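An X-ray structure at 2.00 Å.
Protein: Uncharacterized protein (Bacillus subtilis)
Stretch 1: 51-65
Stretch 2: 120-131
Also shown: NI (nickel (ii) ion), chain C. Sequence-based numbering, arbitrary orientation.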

ATOM      1  N   ASN A  51      -7.576  22.563  24.024  1.00 25.09           N
ATOM      2  CA  ASN A  51      -7.065  23.057  25.317  1.00 25.40           C
ATOM      3  C   ASN A  51      -6.682  21.946  26.267  1.00 24.97           C
ATOM      4  O   ASN A  51      -6.977  22.033  27.460  1.00 26.09           O
ATOM      5  N   ALA A  52      -6.024  20.909  25.747  1.00 23.63           N
ATOM      6  CA  ALA A  52      -5.548  19.807  26.549  1.00 23.77           C
ATOM      7  C   ALA A  52      -4.133  20.175  27.013  1.00 25.25           C
ATOM      8  O   ALA A  52      -3.557  21.155  26.531  1.00 26.18           O
ATOM      9  N   ASP A  53      -3.594  19.447  27.972  1.00 25.67           N
ATOM     10  CA  ASP A  53      -2.210  19.682  28.410  1.00 27.04           C
ATOM     11  C   ASP A  53      -1.242  19.247  27.329  1.00 25.92           C
ATOM     12  O   ASP A  53      -1.098  18.042  27.087  1.00 24.94           O
ATOM     13  N   LEU A  54      -0.567  20.196  26.688  1.00 26.28           N
ATOM     14  CA  LEU A  54       0.237  19.870  25.477  1.00 26.36           C
ATOM     15  C   LEU A  54       1.498  19.028  25.776  1.00 26.36           C
ATOM     16  O   LEU A  54       1.928  18.194  24.947  1.00 24.94           O
ATOM     17  N   PHE A  55       2.087  19.242  26.953  1.00 27.16           N
ATOM     18  CA  PHE A  55       3.264  18.479  27.296  1.00 27.26           C
ATOM     19  C   PHE A  55       2.899  17.022  27.490  1.00 25.21           C
ATOM     20  O   PHE A  55       3.613  16.118  27.021  1.00 24.15           O
ATOM     21  N   ILE A  56       1.766  16.774  28.152  1.00 24.93           N
ATOM     22  CA  ILE A  56       1.368  15.397  28.396  1.00 25.07           C
ATOM     23  C   ILE A  56       0.977  14.773  27.062  1.00 23.15           C
ATOM     24  O   ILE A  56       1.306  13.615  26.783  1.00 24.00           O
ATOM     25  N   VAL A  57       0.278  15.526  26.230  1.00 22.82           N
ATOM     26  CA  VAL A  57      -0.158  14.994  24.944  1.00 21.19           C
ATOM     27  C   VAL A  57       1.052  14.593  24.098  1.00 20.61           C
ATOM     28  O   VAL A  57       1.102  13.476  23.542  1.00 18.17           O
ATOM     29  N   GLU A  58       2.049  15.488  24.033  1.00 20.45           N
ATOM     30  CA  GLU A  58       3.212  15.199  23.187  1.00 20.45           C
ATOM     31  C   GLU A  58       4.022  14.010  23.710  1.00 19.46           C
ATOM     32  O   GLU A  58       4.460  13.175  22.920  1.00 20.42           O
ATOM     33  N   THR A  59       4.273  13.982  25.008  1.00 19.74           N
ATOM     34  CA  THR A  59       4.978  12.893  25.653  1.00 21.06           C
ATOM     35  C   THR A  59       4.294  11.559  25.487  1.00 21.03           C
ATOM     36  O   THR A  59       4.934  10.593  25.038  1.00 22.31           O
ATOM     37  N   ALA A  60       2.985  11.512  25.756  1.00 20.07           N
ATOM     38  CA  ALA A  60       2.217  10.298  25.510  1.00 19.62           C
ATOM     39  C   ALA A  60       2.216   9.861  24.068  1.00 18.97           C
ATOM     40  O   ALA A  60       2.392   8.669  23.749  1.00 18.92           O
ATOM     41  N   ALA A  61       2.094  10.822  23.169  1.00 18.76           N
ATOM     42  CA  ALA A  61       2.125  10.493  21.740  1.00 19.30           C
ATOM     43  C   ALA A  61       3.458   9.878  21.406  1.00 19.20           C
ATOM     44  O   ALA A  61       3.537   8.876  20.706  1.00 20.51           O
ATOM     45  N   LEU A  62       4.524  10.484  21.923  1.00 20.34           N
ATOM     46  CA  LEU A  62       5.881  10.002  21.576  1.00 20.39           C
ATOM     47  C   LEU A  62       6.105   8.578  22.072  1.00 20.58           C
ATOM     48  O   LEU A  62       6.716   7.786  21.372  1.00 21.25           O
ATOM     49  N   VAL A  63       5.603   8.232  23.263  1.00 21.00           N
ATOM     50  CA  VAL A  63       5.880   6.886  23.828  1.00 21.52           C
ATOM     51  C   VAL A  63       4.751   5.895  23.666  1.00 23.71           C
ATOM     52  O   VAL A  63       4.886   4.750  24.113  1.00 24.53           O
ATOM     53  N   HIS A  64       3.691   6.290  22.944  1.00 24.35           N
ATOM     54  CA  HIS A  64       2.429   5.526  22.922  1.00 25.90           C
ATOM     55  C   HIS A  64       2.625   4.100  22.403  1.00 27.50           C
ATOM     56  O   HIS A  64       1.905   3.195  22.839  1.00 30.55           O
ATOM     57  N   ASP A  65       3.624   3.885  21.549  1.00 26.03           N
ATOM     58  CA  ASP A  65       3.844   2.590  20.897  1.00 28.22           C
ATOM     59  C   ASP A  65       4.895   1.704  21.567  1.00 27.56           C
ATOM     60  O   ASP A  65       5.088   0.544  21.120  1.00 28.89           O
ATOM     61  N   SER A 120      -8.374   9.442  29.718  1.00 35.40           N
ATOM     62  CA  SER A 120      -8.315  10.856  30.086  1.00 31.97           C
ATOM     63  C   SER A 120      -8.454  11.802  28.891  1.00 29.18           C
ATOM     64  O   SER A 120      -8.323  11.400  27.731  1.00 26.75           O
ATOM     65  N   ILE A 121      -8.703  13.081  29.159  1.00 26.96           N
ATOM     66  CA  ILE A 121      -8.723  14.065  28.065  1.00 24.94           C
ATOM     67  C   ILE A 121      -7.499  13.988  27.094  1.00 23.94           C
ATOM     68  O   ILE A 121      -7.606  13.962  25.841  1.00 23.68           O
ATOM     69  N   GLU A 122      -6.308  14.003  27.659  1.00 21.65           N
ATOM     70  CA  GLU A 122      -5.095  13.877  26.834  1.00 20.66           C
ATOM     71  C   GLU A 122      -5.022  12.538  26.142  1.00 20.23           C
ATOM     72  O   GLU A 122      -4.539  12.435  25.004  1.00 17.85           O
ATOM     73  N   GLY A 123      -5.447  11.492  26.832  1.00 21.59           N
ATOM     74  CA  GLY A 123      -5.458  10.178  26.207  1.00 23.64           C
ATOM     75  C   GLY A 123      -6.375  10.125  24.981  1.00 22.62           C
ATOM     76  O   GLY A 123      -6.041   9.531  23.975  1.00 21.79           O
ATOM     77  N   LYS A 124      -7.512  10.807  25.070  1.00 23.36           N
ATOM     78  CA  LYS A 124      -8.452  10.870  23.949  1.00 23.24           C
ATOM     79  C   LYS A 124      -7.850  11.617  22.775  1.00 21.32           C
ATOM     80  O   LYS A 124      -8.040  11.223  21.625  1.00 19.42           O
ATOM     81  N   VAL A 125      -7.070  12.679  23.061  1.00 20.38           N
ATOM     82  CA  VAL A 125      -6.389  13.392  22.002  1.00 19.00           C
ATOM     83  C   VAL A 125      -5.359  12.477  21.277  1.00 18.82           C
ATOM     84  O   VAL A 125      -5.317  12.436  20.074  1.00 17.43           O
ATOM     85  N   VAL A 126      -4.530  11.786  22.043  1.00 19.89           N
ATOM     86  CA  VAL A 126      -3.530  10.865  21.477  1.00 20.53           C
ATOM     87  C   VAL A 126      -4.189   9.761  20.670  1.00 19.82           C
ATOM     88  O   VAL A 126      -3.715   9.395  19.565  1.00 21.03           O
ATOM     89  N   GLN A 127      -5.274   9.215  21.213  1.00 20.91           N
ATOM     90  CA  GLN A 127      -5.983   8.122  20.564  1.00 22.07           C
ATOM     91  C   GLN A 127      -6.488   8.584  19.210  1.00 20.46           C
ATOM     92  O   GLN A 127      -6.313   7.904  18.205  1.00 19.67           O
ATOM     93  N   ASP A 128      -7.088   9.772  19.186  1.00 20.23           N
ATOM     94  CA  ASP A 128      -7.608  10.377  17.961  1.00 20.02           C
ATOM     95  C   ASP A 128      -6.523  10.569  16.896  1.00 19.73           C
ATOM     96  O   ASP A 128      -6.711  10.249  15.734  1.00 18.32           O
ATOM     97  N   ALA A 129      -5.361  11.064  17.323  1.00 18.68           N
ATOM     98  CA  ALA A 129      -4.240  11.299  16.424  1.00 19.67           C
ATOM     99  C   ALA A 129      -3.745   9.951  15.834  1.00 19.73           C
ATOM    100  O   ALA A 129      -3.447   9.835  14.646  1.00 20.24           O
ATOM    101  N   ASP A 130      -3.720   8.933  16.678  1.00 21.32           N
ATOM    102  CA  ASP A 130      -3.237   7.625  16.284  1.00 22.91           C
ATOM    103  C   ASP A 130      -4.194   7.058  15.232  1.00 24.19           C
ATOM    104  O   ASP A 130      -3.770   6.437  14.211  1.00 24.34           O
ATOM    105  N   ARG A 131      -5.499   7.233  15.473  1.00 23.50           N
ATOM    106  CA  ARG A 131      -6.495   6.755  14.511  1.00 23.61           C
ATOM    107  C   ARG A 131      -6.556   7.565  13.220  1.00 22.86           C
ATOM    108  O   ARG A 131      -6.733   7.018  12.144  1.00 22.08           O
TER

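What fills the space between the two helices? Their axes approach to 9.1 Å and cross at 47°, and small or branched side chains occupy the gap. Val126, a t rotamer pointing toward the first stretch, is the centre of this layer. Its CG2 lies 3.9 Å from Ala60 CB and 3.6 Å from the backbone oxygen, O, of Val57, while its CG1 reaches 4.0 Å from Ala61 CA and 4.2 Å from His64 CB. The methyl side chains of Ala60 and Ala61 leave the helix backbone within reach of the valine, so Val126 packs against main chain as well as side chains.

How does the apolar contact continue toward the start of the helices? Val57, also t, points sideways, yet its CG1 meets Val125 CG1 at 3.9 Å. Val125, again t, points toward the first stretch and places CG2 4.1 Å from Ala52 CB. Ala52 thereby extends the contact beyond the helix into the preceding loop, where its CB also lies 4.3 Å from Ile121 CG2. The Ile121 side chain is m at both chi angles; its CA-to-CB bond points toward the partner but its end leads away, leaving a peripheral contact.

Which polar group ties the stretches together? Glu122, with chi1 m and chi2 p, accepts the hydrogen bond that crosses between them: Asp53 N donates to Glu122 OE2 at 2.9 Å, with a nearly straight angle of 172°. The aliphatic part of the same side chain adds packing, since Glu122 CG lies 3.7 Å from Val57 CG2 and 3.9 Å from Ile56 CG2. Asp53 itself, chi1 t, caps its helix, its OD1 accepting from Ile56 N at 3.0 Å. Ser120, chi1 p, does the same for the second helix, Gly123 N donating to Ser120 OG at 3.1 Å.

What joins the stretches at their far end? A nickel ion does, bound by His64 NE2 at 2.0 Å and Asp130 OD1 at 2.2 Å, with one further ligand atom from elsewhere in the structure. Both side chains point toward the opposing stretch, His64 with chi1 at 90° and Asp130 with chi1 t. The 3.0 Å between His64 NE2 and Asp130 OD1 is not a hydrogen bond, because both atoms bind the metal. On the other ring nitrogen, His64 ND1 donates to Ala61 O at 2.8 Å, a bond that helps orient the imidazole with NE2 directed at the nickel.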

ATOM      1  CB  ASN A  51      -8.108  23.951  26.017  1.00 27.54           C
ATOM      2  CG  ASN A  51      -8.247  25.296  25.373  1.00 29.36           C
ATOM      3  OD1 ASN A  51      -9.257  25.587  24.749  1.00 31.79           O
ATOM      4  ND2 ASN A  51      -7.244  26.131  25.547  1.00 29.68           N
ATOM      5  CB  ALA A  52      -5.558  18.531  25.728  1.00 23.55           C
ATOM      6  CB  ASP A  53      -1.916  18.900  29.670  1.00 27.66           C
ATOM      7  CG  ASP A  53      -0.513  19.202  30.243  1.00 31.99           C
ATOM      8  OD1 ASP A  53       0.572  19.123  29.581  1.00 33.86           O
ATOM      9  OD2 ASP A  53      -0.513  19.506  31.410  1.00 34.79           O
ATOM     10  CB  LEU A  54       0.642  21.146  24.725  1.00 26.90           C
ATOM     11  CG  LEU A  54      -0.469  21.998  24.131  1.00 29.89           C
ATOM     12  CD1 LEU A  54       0.072  23.161  23.254  1.00 27.46           C
ATOM     13  CD2 LEU A  54      -1.509  21.135  23.337  1.00 27.86           C
ATOM     14  CB  PHE A  55       3.968  19.052  28.535  1.00 29.89           C
ATOM     15  CG  PHE A  55       5.224  18.310  28.900  1.00 31.11           C
ATOM     16  CD1 PHE A  55       6.309  18.323  28.042  1.00 33.40           C
ATOM     17  CD2 PHE A  55       5.305  17.594  30.078  1.00 33.18           C
ATOM     18  CE1 PHE A  55       7.452  17.647  28.341  1.00 36.69           C
ATOM     19  CE2 PHE A  55       6.426  16.917  30.401  1.00 35.07           C
ATOM     20  CZ  PHE A  55       7.533  16.953  29.527  1.00 38.49           C
ATOM     21  CB  ILE A  56       0.206  15.274  29.439  1.00 24.63           C
ATOM     22  CG1 ILE A  56       0.627  15.757  30.841  1.00 29.62           C
ATOM     23  CG2 ILE A  56      -0.305  13.867  29.494  1.00 24.82           C
ATOM     24  CD1 ILE A  56       1.908  15.038  31.407  1.00 29.91           C
ATOM     25  CB  VAL A  57      -0.996  16.006  24.175  1.00 23.07           C
ATOM     26  CG1 VAL A  57      -1.056  15.599  22.684  1.00 22.70           C
ATOM     27  CG2 VAL A  57      -2.414  16.115  24.786  1.00 21.05           C
ATOM     28  CB  GLU A  58       4.091  16.407  23.051  1.00 22.15           C
ATOM     29  CG  GLU A  58       5.141  16.251  22.014  1.00 23.39           C
ATOM     30  CD  GLU A  58       5.970  17.479  21.849  1.00 30.57           C
ATOM     31  OE1 GLU A  58       5.764  18.502  22.574  1.00 34.26           O
ATOM     32  OE2 GLU A  58       6.893  17.384  21.035  1.00 31.93           O
ATOM     33  CB  THR A  59       5.267  13.179  27.137  1.00 22.37           C
ATOM     34  OG1 THR A  59       6.006  14.394  27.229  1.00 24.91           O
ATOM     35  CG2 THR A  59       6.072  12.037  27.731  1.00 22.68           C
ATOM     36  CB  ALA A  60       0.760  10.455  26.049  1.00 19.85           C
ATOM     37  CB  ALA A  61       1.874  11.750  20.888  1.00 18.21           C
ATOM     38  CB  LEU A  62       6.924  10.938  22.102  1.00 20.26           C
ATOM     39  CG  LEU A  62       7.041  12.277  21.357  1.00 20.53           C
ATOM     40  CD1 LEU A  62       7.922  13.245  22.162  1.00 20.68           C
ATOM     41  CD2 LEU A  62       7.588  12.042  19.885  1.00 21.99           C
ATOM     42  CB  VAL A  63       6.332   6.964  25.321  1.00 21.70           C
ATOM     43  CG1 VAL A  63       7.578   7.924  25.450  1.00 20.78           C
ATOM     44  CG2 VAL A  63       5.134   7.449  26.238  1.00 19.00           C
ATOM     45  CB  HIS A  64       1.305   6.302  22.151  1.00 25.62           C
ATOM     46  CG  HIS A  64       1.225   6.032  20.674  1.00 26.15           C
ATOM     47  ND1 HIS A  64       1.937   6.753  19.740  1.00 26.18           N
ATOM     48  CD2 HIS A  64       0.465   5.148  19.963  1.00 27.85           C
ATOM     49  CE1 HIS A  64       1.683   6.288  18.524  1.00 28.58           C
ATOM     50  NE2 HIS A  64       0.789   5.309  18.631  1.00 28.55           N
ATOM     51  CB  ASP A  65       4.466   2.802  19.488  1.00 29.57           C
ATOM     52  CG  ASP A  65       3.472   2.798  18.367  1.00 36.16           C
ATOM     53  OD1 ASP A  65       2.217   2.861  18.576  1.00 40.33           O
ATOM     54  OD2 ASP A  65       4.005   2.767  17.220  1.00 40.87           O
ATOM     55  CB  SER A 120      -6.964  11.148  30.780  1.00 32.25           C
ATOM     56  OG  SER A 120      -5.860  11.033  29.862  1.00 27.50           O
ATOM     57  CB  ILE A 121      -8.770  15.480  28.629  1.00 26.46           C
ATOM     58  CG1 ILE A 121      -9.857  15.665  29.732  1.00 28.73           C
ATOM     59  CG2 ILE A 121      -8.905  16.513  27.496  1.00 24.98           C
ATOM     60  CD1 ILE A 121     -11.264  15.348  29.209  1.00 36.36           C
ATOM     61  CB  GLU A 122      -3.848  14.067  27.691  1.00 20.36           C
ATOM     62  CG  GLU A 122      -3.648  15.492  28.166  1.00 20.51           C
ATOM     63  CD  GLU A 122      -4.647  15.955  29.241  1.00 23.62           C
ATOM     64  OE1 GLU A 122      -5.107  15.139  30.086  1.00 23.05           O
ATOM     65  OE2 GLU A 122      -4.962  17.160  29.237  1.00 22.64           O
ATOM     66  CB  LYS A 124      -9.762  11.495  24.383  1.00 25.00           C
ATOM     67  CG  LYS A 124     -10.609  10.579  25.224  1.00 27.48           C
ATOM     68  CD  LYS A 124     -11.761  11.293  25.848  1.00 30.99           C
ATOM     69  CE  LYS A 124     -12.725  10.278  26.556  1.00 37.04           C
ATOM     70  NZ  LYS A 124     -13.812  11.069  27.162  1.00 40.59           N
ATOM     71  CB  VAL A 125      -5.738  14.702  22.532  1.00 19.15           C
ATOM     72  CG1 VAL A 125      -4.777  15.326  21.515  1.00 18.55           C
ATOM     73  CG2 VAL A 125      -6.832  15.734  22.950  1.00 20.15           C
ATOM     74  CB  VAL A 126      -2.621  10.298  22.571  1.00 21.86           C
ATOM     75  CG1 VAL A 126      -1.645   9.264  21.996  1.00 23.03           C
ATOM     76  CG2 VAL A 126      -1.835  11.467  23.319  1.00 22.24           C
ATOM     77  CB  GLN A 127      -7.122   7.617  21.475  1.00 24.46           C
ATOM     78  CG  GLN A 127      -7.944   6.494  20.875  1.00 27.78           C
ATOM     79  CD  GLN A 127      -8.976   5.940  21.828  1.00 33.37           C
ATOM     80  OE1 GLN A 127      -9.939   6.617  22.203  1.00 35.06           O
ATOM     81  NE2 GLN A 127      -8.761   4.715  22.263  1.00 35.39           N
ATOM     82  CB  ASP A 128      -8.247  11.742  18.292  1.00 19.90           C
ATOM     83  CG  ASP A 128      -9.659  11.633  18.927  1.00 22.35           C
ATOM     84  OD1 ASP A 128     -10.198  10.511  19.106  1.00 20.24           O
ATOM     85  OD2 ASP A 128     -10.234  12.721  19.228  1.00 21.21           O
ATOM     86  CB  ALA A 129      -3.103  12.039  17.194  1.00 18.21           C
ATOM     87  CB  ASP A 130      -3.170   6.746  17.548  1.00 24.42           C
ATOM     88  CG  ASP A 130      -2.362   5.523  17.381  1.00 24.34           C
ATOM     89  OD1 ASP A 130      -1.426   5.512  16.624  1.00 25.56           O
ATOM     90  OD2 ASP A 130      -2.663   4.531  18.035  1.00 28.92           O
ATOM     91  CB  ARG A 131      -7.893   6.606  15.178  1.00 25.49           C
ATOM     92  CG  ARG A 131      -7.852   5.512  16.184  1.00 29.16           C
ATOM     93  CD  ARG A 131      -9.159   5.276  16.794  1.00 38.15           C
ATOM     94  NE  ARG A 131      -9.038   4.290  17.843  1.00 44.48           N
ATOM     95  CZ  ARG A 131     -10.035   3.571  18.330  1.00 50.31           C
ATOM     96  NH1 ARG A 131     -11.251   3.679  17.816  1.00 55.84           N
ATOM     97  NH2 ARG A 131      -9.802   2.712  19.317  1.00 51.65           N
TER
HETATM   98 NI    NI C 301       0.336   4.253  16.998  1.00 29.58          NI